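Local coordinates for protein 2-hydroxyisobutyryl-CoA synthetase (Aquincola tertiaricarbonis, PDB 6HDY) that belongs to the adenylate-forming (ANL) enzyme superfamily, with a large AMP-binding domain followed by a smaller C-terminal domain, at residues 13-18 / 328-333; 118-123 / 140-145; 412-417 / 475-480. One frame throughout, in Å; residues are numbered along the deposited sequence.

Contact 1. Residues 13-18 / 328-333; sequences EEWNFP and THLERT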
loop_
_atom_site.group_PDB
_atom_site.type_symbol
_atom_site.label_atom_id
_atom_site.label_comp_id
_atom_site.label_asym_id
_atom_site.label_seq_id
_atom_site.Cartn_x
_atom_site.Cartn_y
_atom_site.Cartn_z
ATOM N N GLU A 13 18.154 21.044 -18.350
ATOM C CA GLU A 13 18.403 20.900 -16.916
ATOM C C GLU A 13 18.656 19.455 -16.560
ATOM O O GLU A 13 17.854 18.597 -16.897
ATOM C CB GLU A 13 17.235 21.446 -16.070
ATOM C CG GLU A 13 16.827 22.888 -16.335
ATOM C CD GLU A 13 15.762 23.099 -17.396
ATOM O OE1 GLU A 13 15.612 22.228 -18.284
ATOM O OE2 GLU A 13 15.091 24.155 -17.351
ATOM N N GLU A 14 19.812 19.192 -15.926
ATOM C CA GLU A 14 20.281 17.893 -15.439
ATOM C C GLU A 14 20.183 16.782 -16.489
ATOM O O GLU A 14 19.803 15.647 -16.169
ATOM C CB GLU A 14 19.557 17.536 -14.127
ATOM C CG GLU A 14 19.706 18.680 -13.144
ATOM C CD GLU A 14 19.216 18.419 -11.748
ATOM O OE1 GLU A 14 19.901 17.667 -11.018
ATOM O OE2 GLU A 14 18.209 19.047 -11.352
ATOM N N TRP A 15 20.559 17.123 -17.746
ATOM C CA TRP A 15 20.535 16.209 -18.880
ATOM C C TRP A 15 21.767 15.326 -18.860
ATOM O O TRP A 15 22.838 15.747 -19.274
ATOM C CB TRP A 15 20.402 16.982 -20.200
ATOM C CG TRP A 15 20.116 16.132 -21.407
ATOM C CD1 TRP A 15 20.898 15.999 -22.517
ATOM C CD2 TRP A 15 18.943 15.339 -21.644
ATOM N NE1 TRP A 15 20.296 15.155 -23.424
ATOM C CE2 TRP A 15 19.091 14.742 -22.917
ATOM C CE3 TRP A 15 17.777 15.071 -20.902
ATOM C CZ2 TRP A 15 18.117 13.900 -23.466
ATOM C CZ3 TRP A 15 16.827 14.217 -21.436
ATOM C CH2 TRP A 15 16.994 13.648 -22.707
ATOM N N ASN A 16 21.620 14.106 -18.338
ATOM C CA ASN A 16 22.721 13.156 -18.226
ATOM C C ASN A 16 22.200 11.727 -18.184
ATOM O O ASN A 16 21.117 11.475 -17.639
ATOM C CB ASN A 16 23.525 13.449 -16.932
ATOM C CG ASN A 16 24.919 12.869 -16.859
ATOM O OD1 ASN A 16 25.667 12.816 -17.848
ATOM N ND2 ASN A 16 25.337 12.504 -15.649
ATOM N N PHE A 17 22.988 10.786 -18.749
ATOM C CA PHE A 17 22.699 9.360 -18.664
ATOM C C PHE A 17 23.922 8.620 -18.126
ATOM O O PHE A 17 24.980 8.684 -18.760
ATOM C CB PHE A 17 22.210 8.714 -19.966
ATOM C CG PHE A 17 21.701 7.294 -19.756
ATOM C CD1 PHE A 17 22.567 6.203 -19.832
ATOM C CD2 PHE A 17 20.361 7.053 -19.460
ATOM C CE1 PHE A 17 22.100 4.901 -19.637
ATOM C CE2 PHE A 17 19.892 5.749 -19.286
ATOM C CZ PHE A 17 20.770 4.681 -19.360
ATOM N N PRO A 18 23.788 7.860 -17.003
ATOM C CA PRO A 18 22.593 7.699 -16.141
ATOM C C PRO A 18 22.229 9.016 -15.454
ATOM O O PRO A 18 23.115 9.782 -15.099
ATOM C CB PRO A 18 23.047 6.649 -15.100
ATOM C CG PRO A 18 24.241 5.977 -15.708
ATOM C CD PRO A 18 24.923 7.089 -16.471
ATOM N N THR A 328 9.956 4.421 -25.302
ATOM C CA THR A 328 11.363 4.203 -24.966
ATOM C C THR A 328 11.780 5.061 -23.768
ATOM O O THR A 328 11.601 6.281 -23.793
ATOM C CB THR A 328 12.293 4.407 -26.188
ATOM O OG1 THR A 328 11.901 3.534 -27.255
ATOM C CG2 THR A 328 13.765 4.172 -25.842
ATOM N N HIS A 329 12.355 4.406 -22.731
ATOM C CA HIS A 329 12.935 5.046 -21.551
ATOM C C HIS A 329 14.184 5.825 -21.929
ATOM O O HIS A 329 15.088 5.274 -22.576
ATOM C CB HIS A 329 13.353 3.997 -20.469
ATOM C CG HIS A 329 12.206 3.469 -19.658
ATOM N ND1 HIS A 329 11.915 2.114 -19.610
ATOM C CD2 HIS A 329 11.336 4.132 -18.861
ATOM C CE1 HIS A 329 10.872 2.001 -18.803
ATOM N NE2 HIS A 329 10.483 3.191 -18.338
ATOM N N LEU A 330 14.278 7.087 -21.469
ATOM C CA LEU A 330 15.519 7.857 -21.701
ATOM C C LEU A 330 16.347 8.047 -20.405
ATOM O O LEU A 330 17.493 8.491 -20.458
ATOM C CB LEU A 330 15.210 9.223 -22.359
ATOM C CG LEU A 330 14.427 9.216 -23.675
ATOM C CD1 LEU A 330 14.212 10.620 -24.166
ATOM C CD2 LEU A 330 15.132 8.393 -24.728
ATOM N N GLU A 331 15.772 7.688 -19.244
ATOM C CA GLU A 331 16.373 7.896 -17.929
ATOM C C GLU A 331 16.235 6.689 -17.000
ATOM O O GLU A 331 15.942 6.861 -15.808
ATOM C CB GLU A 331 15.772 9.163 -17.279
ATOM C CG GLU A 331 16.119 10.470 -17.986
ATOM C CD GLU A 331 15.692 11.752 -17.297
ATOM O OE1 GLU A 331 14.804 11.705 -16.420
ATOM O OE2 GLU A 331 16.260 12.812 -17.634
ATOM N N ARG A 332 16.458 5.462 -17.528
ATOM C CA ARG A 332 16.382 4.230 -16.726
ATOM C C ARG A 332 17.499 3.254 -17.021
ATOM O O ARG A 332 17.795 2.974 -18.182
ATOM C CB ARG A 332 15.000 3.547 -16.852
ATOM C CG ARG A 332 13.924 4.219 -16.002
ATOM C CD ARG A 332 12.714 3.355 -15.757
ATOM N NE ARG A 332 13.004 2.095 -15.048
ATOM C CZ ARG A 332 12.079 1.193 -14.740
ATOM N NH1 ARG A 332 10.805 1.399 -15.060
ATOM N NH2 ARG A 332 12.420 0.075 -14.108
ATOM N N THR A 333 18.127 2.731 -15.960
ATOM C CA THR A 333 19.208 1.750 -16.067
ATOM C C THR A 333 18.720 0.328 -15.757
ATOM O O THR A 333 19.360 -0.630 -16.173
ATOM C CB THR A 333 20.382 2.152 -15.163
ATOM O OG1 THR A 333 19.896 2.343 -13.830
ATOM C CG2 THR A 333 21.115 3.406 -15.658
HETATM O O HOH W 1 18.752 12.995 -18.398
#

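Contact 2. Residues 118-123 / 140-145; sequences NSEIFH and GRADWR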
loop_
_atom_site.group_PDB
_atom_site.type_symbol
_atom_site.label_atom_id
_atom_site.label_comp_id
_atom_site.label_asym_id
_atom_site.label_seq_id
_atom_site.Cartn_x
_atom_site.Cartn_y
_atom_site.Cartn_z
ATOM N N ASN A 118 22.009 -7.514 -9.469
ATOM C CA ASN A 118 21.016 -7.912 -8.471
ATOM C C ASN A 118 21.037 -7.000 -7.238
ATOM O O ASN A 118 19.986 -6.620 -6.744
ATOM C CB ASN A 118 21.266 -9.360 -8.047
ATOM C CG ASN A 118 20.008 -10.184 -7.945
ATOM O OD1 ASN A 118 19.074 -10.054 -8.759
ATOM N ND2 ASN A 118 19.971 -11.066 -6.945
ATOM N N SER A 119 22.235 -6.628 -6.781
ATOM C CA SER A 119 22.497 -5.760 -5.637
ATOM C C SER A 119 21.955 -4.341 -5.797
ATOM O O SER A 119 21.865 -3.613 -4.813
ATOM C CB SER A 119 23.996 -5.730 -5.333
ATOM O OG SER A 119 24.728 -5.055 -6.343
ATOM N N GLU A 120 21.614 -3.933 -7.019
ATOM C CA GLU A 120 21.098 -2.591 -7.255
ATOM C C GLU A 120 19.552 -2.528 -7.071
ATOM O O GLU A 120 19.023 -1.434 -6.819
ATOM C CB GLU A 120 21.594 -2.072 -8.628
ATOM C CG GLU A 120 20.846 -0.904 -9.275
ATOM C CD GLU A 120 21.067 0.521 -8.792
ATOM O OE1 GLU A 120 21.900 0.740 -7.882
ATOM O OE2 GLU A 120 20.409 1.426 -9.355
ATOM N N ILE A 121 18.845 -3.688 -7.173
ATOM C CA ILE A 121 17.368 -3.736 -7.087
ATOM C C ILE A 121 16.870 -3.227 -5.727
ATOM O O ILE A 121 17.309 -3.691 -4.658
ATOM C CB ILE A 121 16.768 -5.111 -7.485
ATOM C CG1 ILE A 121 17.110 -5.426 -8.961
ATOM C CG2 ILE A 121 15.230 -5.142 -7.282
ATOM C CD1 ILE A 121 17.499 -6.828 -9.162
ATOM N N PHE A 122 16.018 -2.212 -5.812
ATOM C CA PHE A 122 15.430 -1.479 -4.702
ATOM C C PHE A 122 14.004 -1.929 -4.369
ATOM O O PHE A 122 13.685 -2.097 -3.200
ATOM C CB PHE A 122 15.445 0.028 -5.043
ATOM C CG PHE A 122 14.894 0.992 -4.019
ATOM C CD1 PHE A 122 15.543 1.190 -2.802
ATOM C CD2 PHE A 122 13.738 1.710 -4.271
ATOM C CE1 PHE A 122 15.047 2.101 -1.863
ATOM C CE2 PHE A 122 13.238 2.620 -3.329
ATOM C CZ PHE A 122 13.926 2.842 -2.152
ATOM N N HIS A 123 13.144 -2.054 -5.385
ATOM C CA HIS A 123 11.739 -2.423 -5.221
ATOM C C HIS A 123 11.339 -3.501 -6.187
ATOM O O HIS A 123 11.819 -3.524 -7.324
ATOM C CB HIS A 123 10.863 -1.216 -5.478
ATOM C CG HIS A 123 10.373 -0.502 -4.264
ATOM N ND1 HIS A 123 9.075 -0.075 -4.173
ATOM C CD2 HIS A 123 11.044 -0.092 -3.168
ATOM C CE1 HIS A 123 8.999 0.612 -3.050
ATOM N NE2 HIS A 123 10.156 0.609 -2.406
ATOM N N GLY A 140 15.761 -0.506 -9.821
ATOM C CA GLY A 140 16.949 -0.103 -9.089
ATOM C C GLY A 140 16.718 1.190 -8.347
ATOM O O GLY A 140 15.789 1.927 -8.669
ATOM N N ARG A 141 17.562 1.468 -7.348
ATOM C CA ARG A 141 17.511 2.670 -6.507
ATOM C C ARG A 141 17.545 3.948 -7.331
ATOM O O ARG A 141 16.750 4.857 -7.096
ATOM C CB ARG A 141 18.688 2.655 -5.519
ATOM C CG ARG A 141 18.311 3.071 -4.103
ATOM C CD ARG A 141 19.358 2.689 -3.067
ATOM N NE ARG A 141 19.858 1.316 -3.223
ATOM C CZ ARG A 141 21.081 0.999 -3.648
ATOM N NH1 ARG A 141 21.949 1.956 -3.972
ATOM N NH2 ARG A 141 21.445 -0.273 -3.758
ATOM N N ALA A 142 18.455 4.010 -8.304
ATOM C CA ALA A 142 18.617 5.167 -9.182
ATOM C C ALA A 142 17.397 5.388 -10.034
ATOM O O ALA A 142 16.959 6.535 -10.145
ATOM C CB ALA A 142 19.883 5.017 -10.029
ATOM N N ASP A 143 16.762 4.308 -10.545
ATOM C CA ASP A 143 15.504 4.440 -11.324
ATOM C C ASP A 143 14.331 4.937 -10.489
ATOM O O ASP A 143 13.567 5.746 -10.971
ATOM C CB ASP A 143 15.128 3.138 -12.037
ATOM C CG ASP A 143 15.980 2.864 -13.246
ATOM O OD1 ASP A 143 16.903 3.653 -13.511
ATOM O OD2 ASP A 143 15.730 1.873 -13.923
ATOM N N TRP A 144 14.209 4.482 -9.245
ATOM C CA TRP A 144 13.151 4.912 -8.322
ATOM C C TRP A 144 13.254 6.447 -8.139
ATOM O O TRP A 144 12.244 7.159 -8.202
ATOM C CB TRP A 144 13.257 4.142 -6.958
ATOM C CG TRP A 144 11.970 4.212 -6.189
ATOM C CD1 TRP A 144 11.587 5.206 -5.337
ATOM C CD2 TRP A 144 10.806 3.387 -6.393
ATOM N NE1 TRP A 144 10.280 5.012 -4.937
ATOM C CE2 TRP A 144 9.782 3.891 -5.558
ATOM C CE3 TRP A 144 10.530 2.264 -7.197
ATOM C CZ2 TRP A 144 8.501 3.305 -5.495
ATOM C CZ3 TRP A 144 9.272 1.659 -7.105
ATOM C CH2 TRP A 144 8.276 2.182 -6.265
ATOM N N ARG A 145 14.497 6.950 -7.946
ATOM C CA ARG A 145 14.782 8.396 -7.865
ATOM C C ARG A 145 14.448 9.097 -9.193
ATOM O O ARG A 145 13.803 10.140 -9.168
ATOM C CB ARG A 145 16.232 8.696 -7.406
ATOM C CG ARG A 145 16.591 8.240 -5.964
ATOM C CD ARG A 145 15.460 8.321 -4.927
ATOM N NE ARG A 145 14.839 9.648 -4.799
ATOM C CZ ARG A 145 13.617 9.856 -4.313
ATOM N NH1 ARG A 145 12.875 8.837 -3.917
ATOM N NH2 ARG A 145 13.134 11.089 -4.209
HETATM O O HOH W 2 18.241 2.054 -11.147
HETATM O O HOH W 3 18.387 -1.401 -2.407
#

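Contact 3. Residues 412-417 / 475-480; sequences ELLLRV and EVFRAL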
loop_
_atom_site.group_PDB
_atom_site.type_symbol
_atom_site.label_atom_id
_atom_site.label_comp_id
_atom_site.label_asym_id
_atom_site.label_seq_id
_atom_site.Cartn_x
_atom_site.Cartn_y
_atom_site.Cartn_z
ATOM N N GLU A 412 -26.047 -7.397 -33.399
ATOM C CA GLU A 412 -26.463 -6.302 -32.519
ATOM C C GLU A 412 -25.580 -6.213 -31.275
ATOM O O GLU A 412 -24.910 -7.176 -30.898
ATOM C CB GLU A 412 -27.951 -6.435 -32.081
ATOM C CG GLU A 412 -28.912 -7.077 -33.084
ATOM C CD GLU A 412 -29.534 -8.377 -32.607
ATOM O OE1 GLU A 412 -28.794 -9.375 -32.434
ATOM O OE2 GLU A 412 -30.767 -8.388 -32.385
ATOM N N LEU A 413 -25.635 -5.054 -30.615
ATOM C CA LEU A 413 -24.936 -4.757 -29.384
ATOM C C LEU A 413 -25.866 -5.014 -28.192
ATOM O O LEU A 413 -26.928 -4.414 -28.122
ATOM C CB LEU A 413 -24.459 -3.295 -29.407
ATOM C CG LEU A 413 -23.787 -2.757 -28.120
ATOM C CD1 LEU A 413 -22.525 -3.540 -27.769
ATOM C CD2 LEU A 413 -23.468 -1.288 -28.255
ATOM N N LEU A 414 -25.467 -5.907 -27.263
ATOM C CA LEU A 414 -26.254 -6.209 -26.066
ATOM C C LEU A 414 -25.692 -5.399 -24.891
ATOM O O LEU A 414 -24.499 -5.515 -24.565
ATOM C CB LEU A 414 -26.283 -7.725 -25.726
ATOM C CG LEU A 414 -26.787 -8.722 -26.791
ATOM C CD1 LEU A 414 -26.792 -10.128 -26.240
ATOM C CD2 LEU A 414 -28.188 -8.372 -27.296
ATOM N N LEU A 415 -26.551 -4.565 -24.271
ATOM C CA LEU A 415 -26.164 -3.723 -23.132
ATOM C C LEU A 415 -27.070 -3.958 -21.935
ATOM O O LEU A 415 -28.273 -4.139 -22.107
ATOM C CB LEU A 415 -26.173 -2.226 -23.510
ATOM C CG LEU A 415 -25.261 -1.740 -24.662
ATOM C CD1 LEU A 415 -25.497 -0.251 -24.947
ATOM C CD2 LEU A 415 -23.751 -1.965 -24.335
ATOM N N ARG A 416 -26.479 -4.006 -20.729
ATOM C CA ARG A 416 -27.174 -4.113 -19.445
ATOM C C ARG A 416 -26.892 -2.750 -18.836
ATOM O O ARG A 416 -25.735 -2.450 -18.532
ATOM C CB ARG A 416 -26.627 -5.249 -18.547
ATOM C CG ARG A 416 -26.782 -6.670 -19.134
ATOM C CD ARG A 416 -26.601 -7.728 -18.051
ATOM N NE ARG A 416 -27.885 -8.027 -17.416
ATOM C CZ ARG A 416 -28.054 -8.578 -16.215
ATOM N NH1 ARG A 416 -27.003 -8.901 -15.467
ATOM N NH2 ARG A 416 -29.279 -8.795 -15.745
ATOM N N VAL A 417 -27.915 -1.875 -18.776
ATOM C CA VAL A 417 -27.736 -0.497 -18.318
ATOM C C VAL A 417 -28.536 -0.178 -17.045
ATOM O O VAL A 417 -29.720 -0.514 -16.934
ATOM C CB VAL A 417 -28.041 0.513 -19.468
ATOM C CG1 VAL A 417 -27.884 1.959 -19.014
ATOM C CG2 VAL A 417 -27.173 0.244 -20.697
ATOM N N GLU A 475 -22.093 -18.166 -23.920
ATOM C CA GLU A 475 -23.303 -18.655 -23.255
ATOM C C GLU A 475 -24.109 -17.500 -22.647
ATOM O O GLU A 475 -25.336 -17.508 -22.739
ATOM C CB GLU A 475 -22.962 -19.700 -22.188
ATOM C CG GLU A 475 -22.514 -21.036 -22.763
ATOM C CD GLU A 475 -22.204 -22.093 -21.724
ATOM O OE1 GLU A 475 -21.397 -21.817 -20.805
ATOM O OE2 GLU A 475 -22.752 -23.212 -21.846
ATOM N N VAL A 476 -23.412 -16.502 -22.053
ATOM C CA VAL A 476 -24.027 -15.315 -21.446
ATOM C C VAL A 476 -24.697 -14.470 -22.549
ATOM O O VAL A 476 -25.826 -14.002 -22.367
ATOM C CB VAL A 476 -23.010 -14.507 -20.569
ATOM C CG1 VAL A 476 -23.620 -13.214 -20.050
ATOM C CG2 VAL A 476 -22.517 -15.350 -19.398
ATOM N N PHE A 477 -23.992 -14.302 -23.695
ATOM C CA PHE A 477 -24.461 -13.562 -24.875
ATOM C C PHE A 477 -25.748 -14.178 -25.439
ATOM O O PHE A 477 -26.728 -13.457 -25.676
ATOM C CB PHE A 477 -23.362 -13.498 -25.965
ATOM C CG PHE A 477 -23.778 -12.780 -27.232
ATOM C CD1 PHE A 477 -23.639 -11.399 -27.348
ATOM C CD2 PHE A 477 -24.310 -13.484 -28.309
ATOM C CE1 PHE A 477 -24.034 -10.733 -28.515
ATOM C CE2 PHE A 477 -24.717 -12.811 -29.467
ATOM C CZ PHE A 477 -24.580 -11.439 -29.558
ATOM N N ARG A 478 -25.727 -15.511 -25.668
ATOM C CA ARG A 478 -26.862 -16.238 -26.213
ATOM C C ARG A 478 -28.047 -16.206 -25.261
ATOM O O ARG A 478 -29.146 -15.888 -25.706
ATOM C CB ARG A 478 -26.477 -17.655 -26.653
ATOM C CG ARG A 478 -25.486 -17.617 -27.809
ATOM C CD ARG A 478 -25.750 -18.672 -28.838
ATOM N NE ARG A 478 -24.969 -18.434 -30.051
ATOM C CZ ARG A 478 -24.141 -19.319 -30.594
ATOM N NH1 ARG A 478 -23.974 -20.513 -30.035
ATOM N NH2 ARG A 478 -23.479 -19.024 -31.704
ATOM N N ALA A 479 -27.802 -16.401 -23.943
ATOM C CA ALA A 479 -28.840 -16.342 -22.907
ATOM C C ALA A 479 -29.515 -14.978 -22.866
ATOM O O ALA A 479 -30.741 -14.916 -22.781
ATOM C CB ALA A 479 -28.254 -16.671 -21.545
ATOM N N LEU A 480 -28.721 -13.893 -22.971
ATOM C CA LEU A 480 -29.221 -12.521 -22.952
ATOM C C LEU A 480 -30.032 -12.189 -24.213
ATOM O O LEU A 480 -31.145 -11.677 -24.080
ATOM C CB LEU A 480 -28.105 -11.499 -22.683
ATOM C CG LEU A 480 -28.519 -10.010 -22.553
ATOM C CD1 LEU A 480 -29.624 -9.797 -21.494
ATOM C CD2 LEU A 480 -27.332 -9.155 -22.241
#

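Contact 1. Residues 13-18 / 328-333
Phe17 meets the turn after strand 322-329 with the rim of its ring. Phe17 CD2 lies 3.4 Å from Leu330 O, and Phe17 CZ lies 3.6 Å from Arg332 O. Both carbonyl oxygens sit near the ring plane, at the edge, where the partly positive C-H groups face them. CG is anti to the backbone N (chi1 -170°), beside the carbonyl carbon, and the ring carried on it ends nearer the 328-333 segment.

The apolar contacts are few. Thr333 CG2 is the shared partner of Phe17 and Pro18. Thr333 CG2 lies 3.9 Å from Phe17 CZ and 3.8 Å from Pro18 CB, and the Pro18 and Thr333 side chains cross at about a right angle. Further back, Leu330 CD1 touches the edge of the Trp15 indole, 4.4 Å from Trp15 CH2.

The polar link is made by water 1. Water 1 donates to Glu331 OE2 at 2.6 Å and accepts from Asn16 N at 3.1 Å. The Glu331 CB points away from the 13-18 segment, but the chain, extended beyond CG, ends nearer to it. OE2 also forms a salt bridge with Arg38, while OE1 is hydrogen-bonded to Tyr21, so both oxygens have partners.

The contact lays the N-terminal loop beside the end of strand 322-329. Helix 43-64 borders it, with Arg53 and Gln56 against Phe17 and Leu54 against Leu330. Helix 36-40 adds Arg38 against Trp15.

Contact 2. Residues 118-123 / 140-145
Glu120 reaches the first turn of helix 141-157 with both its backbone and its carboxylate. Glu120 O accepts from Arg141 N at 3.3 Å. The side chain bends at chi2 (78°), and Glu120 OE2 accepts a weak bond from Ala142 N at 3.4 Å. Water 2 donates to Glu120 OE2 at 2.9 Å and accepts from Asp143 N. Arg141 N is thus bonded directly, Ala142 N only weakly, and Asp143 N through water. Gly140 holds the N-cap position and forms an antiparallel non-hydrogen-bonded pair with Ile121.

Arg141 NE donates to water 3 at 3.2 Å, and this water bonds weakly to Ile121 O. Glu120 OE1 lies over the guanidinium face, 4.1 Å from Arg141 NH1, so only their charges interact.

Phe122, His123 and Trp144 form an aromatic cluster. Phe122 CE2 lies over the indole face, 3.5 Å from Trp144 CG. His123 ND1 approaches Trp144 CH2 to 3.2 Å over the indole face. The His123 nitrogens are bonded elsewhere: ND1 to His125, NE2 to Glu186 of the second subunit. Phe122 and His123 both face Ile139 in a classic beta bulge.

Strands 121-126 and 136-140 flank the Ser/Thr/Gly-rich phosphate-binding loop of this superfamily, partly unmodelled here, and the second subunit packs on this region. The helix dipole would probably favour the Glu120 carboxylate at the helix N-terminus, and nearby Arg141 may stabilise its charge further.

Contact 3. Residues 412-417 / 475-480
Leu414 packs against Phe477 and Leu480 where the C-terminal helix 474-486 crosses the mixed sheet of the C-terminal domain. The helix packs crosswise on one face of this sheet. The axes of strand 413-417 and helix 475-480 cross at 85°, with a closest approach of 10.0 Å.

Leu414 points toward the helix. Its CG is anti to the carbonyl carbon (chi1 -56°), and CD1 sits over the face of the Phe477 ring. This is a CH-pi contact, with Leu414 CD1 3.9 Å from the Phe477 ring centroid and 28° off the ring normal. Phe477 CG is anti to its backbone N, beside the carbonyl carbon, and the ring end lies nearer the strand. The two side chains cross at about a right angle.

Leu480 is one turn further along the helix. Its CB and CG also touch Leu414 CD1, while Leu480 CD2 lies 3.9 Å from Leu414 CB. Val403 of the neighbouring strand 399-403 packs on Leu480 as well.

Arg416 contributes its aliphatic part here; its NE forms a salt bridge with Glu453 on strand 450-454. The Arg416 and Leu480 side chains meet obliquely, Arg416 CG lying 4.0 Å from Leu480 CD2.

From the N terminus, the chain first lays down residues 13-18, whose partner 328-333 comes 310 residues later. Contact 1 therefore closes a long loop that brings the N-terminal segment to the end of strand 322-329. Contact 2 is nested inside this loop. It closes only a short excursion, joining strand 121-126 to the start of helix 141-157. The two contacts touch directly: Asp143 forms a salt bridge with Arg332 and a probable hydrogen bond with Thr333 N. Contact 3 follows in series, tying strand 413-419 to the last helix within the C-terminal domain. Its centre is about 49 Å from that of contact 1, on the opposite side of the chain's centre.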